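Glucose dehydrogenase (Haloferax mediterranei, PDB 2B5W) catalyses the zinc-dependent oxidation of D-glucose and several other aldoses, using NADP(+) in preference to NAD(+) as electron acceptor. Local coordinates at residues 146-151 with 347-352. The protein carries 1 engineered substitution. Numbering follows the deposited sequence.
With K (potassium ion), chain D.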
# COMPACT_ATOMS: atom_id res chain seq x y z
N GLY A 146 -12.75 7.30 -28.54
CA GLY A 146 -12.19 6.02 -28.12
C GLY A 146 -10.76 6.09 -27.64
O GLY A 146 -10.27 5.17 -26.93
N PHE A 147 -10.06 7.16 -28.01
CA PHE A 147 -8.74 7.45 -27.49
C PHE A 147 -8.71 7.73 -25.99
O PHE A 147 -7.64 7.86 -25.45
CB PHE A 147 -8.08 8.59 -28.29
CG PHE A 147 -8.83 9.88 -28.21
CD1 PHE A 147 -8.58 10.80 -27.19
CD2 PHE A 147 -9.79 10.21 -29.16
CE1 PHE A 147 -9.31 11.97 -27.13
CE2 PHE A 147 -10.50 11.35 -29.08
CZ PHE A 147 -10.27 12.25 -28.10
N LEU A 148 -9.88 7.87 -25.35
CA LEU A 148 -9.94 8.10 -23.92
C LEU A 148 -10.01 6.78 -23.16
O LEU A 148 -9.81 6.77 -21.95
CB LEU A 148 -11.16 8.93 -23.54
CG LEU A 148 -11.17 10.38 -24.02
CD1 LEU A 148 -12.44 11.05 -23.54
CD2 LEU A 148 -9.96 11.10 -23.56
N ILE A 149 -10.26 5.68 -23.86
CA ILE A 149 -10.37 4.36 -23.16
C ILE A 149 -9.02 3.99 -22.52
O ILE A 149 -8.99 3.55 -21.37
CB ILE A 149 -10.87 3.30 -24.13
CG1 ILE A 149 -12.28 3.59 -24.61
CG2 ILE A 149 -10.73 1.91 -23.54
CD1 ILE A 149 -13.29 3.74 -23.49
N GLU A 150 -7.89 4.17 -23.21
CA GLU A 150 -6.64 3.86 -22.56
C GLU A 150 -6.36 4.69 -21.31
O GLU A 150 -6.04 4.14 -20.26
CB GLU A 150 -5.45 3.88 -23.57
CG GLU A 150 -4.16 3.25 -23.02
CD GLU A 150 -3.30 4.18 -22.22
OE1 GLU A 150 -3.60 5.40 -22.19
OE2 GLU A 150 -2.30 3.73 -21.58
N PRO A 151 -6.46 6.03 -21.34
CA PRO A 151 -6.28 6.79 -20.10
C PRO A 151 -7.25 6.40 -18.99
O PRO A 151 -6.84 6.32 -17.84
CB PRO A 151 -6.51 8.25 -20.54
CG PRO A 151 -6.48 8.25 -21.96
CD PRO A 151 -6.53 6.88 -22.53
N THR A 347 -4.73 23.92 -23.34
CA THR A 347 -4.75 22.62 -24.00
C THR A 347 -4.90 21.60 -22.91
O THR A 347 -4.09 21.56 -22.01
CB THR A 347 -3.47 22.40 -24.78
OG1 THR A 347 -3.32 23.46 -25.75
CG2 THR A 347 -3.56 21.16 -25.61
N ILE A 348 -5.98 20.83 -22.93
CA ILE A 348 -6.16 19.83 -21.89
C ILE A 348 -5.92 18.45 -22.50
O ILE A 348 -4.90 17.84 -22.24
CB ILE A 348 -7.52 19.95 -21.23
CG1 ILE A 348 -7.65 21.33 -20.58
CG2 ILE A 348 -7.69 18.82 -20.18
CD1 ILE A 348 -9.00 21.61 -20.02
N LYS A 349 -6.86 17.96 -23.29
CA LYS A 349 -6.69 16.72 -24.01
C LYS A 349 -6.88 16.91 -25.51
O LYS A 349 -7.87 17.51 -25.92
CB LYS A 349 -7.71 15.69 -23.54
CG LYS A 349 -7.59 14.35 -24.18
CD LYS A 349 -6.30 13.70 -23.67
CE LYS A 349 -6.11 12.33 -24.16
NZ LYS A 349 -4.82 11.86 -23.60
N THR A 350 -5.97 16.37 -26.29
CA THR A 350 -6.01 16.44 -27.75
C THR A 350 -5.86 15.09 -28.34
O THR A 350 -5.44 14.16 -27.68
CB THR A 350 -4.90 17.31 -28.30
OG1 THR A 350 -3.63 16.73 -27.96
CG2 THR A 350 -4.88 18.72 -27.69
N ALA A 351 -6.23 14.99 -29.60
CA ALA A 351 -6.02 13.79 -30.39
C ALA A 351 -5.78 14.19 -31.83
O ALA A 351 -6.11 15.29 -32.24
CB ALA A 351 -7.23 12.87 -30.32
N ILE A 352 -5.24 13.25 -32.60
CA ILE A 352 -5.08 13.35 -34.04
C ILE A 352 -6.00 12.35 -34.71
O ILE A 352 -6.00 11.17 -34.37
CB ILE A 352 -3.63 13.07 -34.45
CG1 ILE A 352 -2.71 14.11 -33.78
CG2 ILE A 352 -3.50 13.12 -35.98
CD1 ILE A 352 -1.24 13.74 -33.79
K K D . -1.81 21.66 -20.60
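Phe147 and Ala351 bring the backbones closest, with CA atoms 7.5 Å apart, where the short 3-10 turn 146-148 lies beside strand 349-352. No hydrogen bond joins the two segments; the contact is made mainly by side chains. CB of Ala351 sits over the centre of the Phe147 ring, 3.6 Å from the ring centroid and 4° off its normal. This is a CH-pi contact with the methyl above the face. Lys349 CG lies at the edge of the same ring, 4.2 Å from Phe147 CE1. An alanine in place of Phe147 would probably leave the methyl of Ala351 without its ring partner and open a gap beside the Lys349 chain. In the catalytic domain of this zinc-containing (medium-chain) alcohol dehydrogenase, the contact packs the turn leading into helix 149-164 against strand 349-353, which pairs antiparallel with 27-37 and parallel with 328-333. Just before the strand, Thr347 O binds a potassium ion together with Asp344 O. The Lys349 chain, bent at chi2 (70°), slides past Phe147 and Leu148 in the opposite direction to each. Leu148 CD2 is 4.1 Å from both CG and CE of Lys349. Lys349 NZ passes 4.3 Å from Pro151 CG. It forms a salt bridge with Glu64 and a hydrogen bond to Val37 O. Glu150, a known ligand of substrate and catalytic zinc, keeps its OE1 6.7 Å from Lys349 NZ; here Cys38 (engineered), His63 and Glu64 hold the zinc.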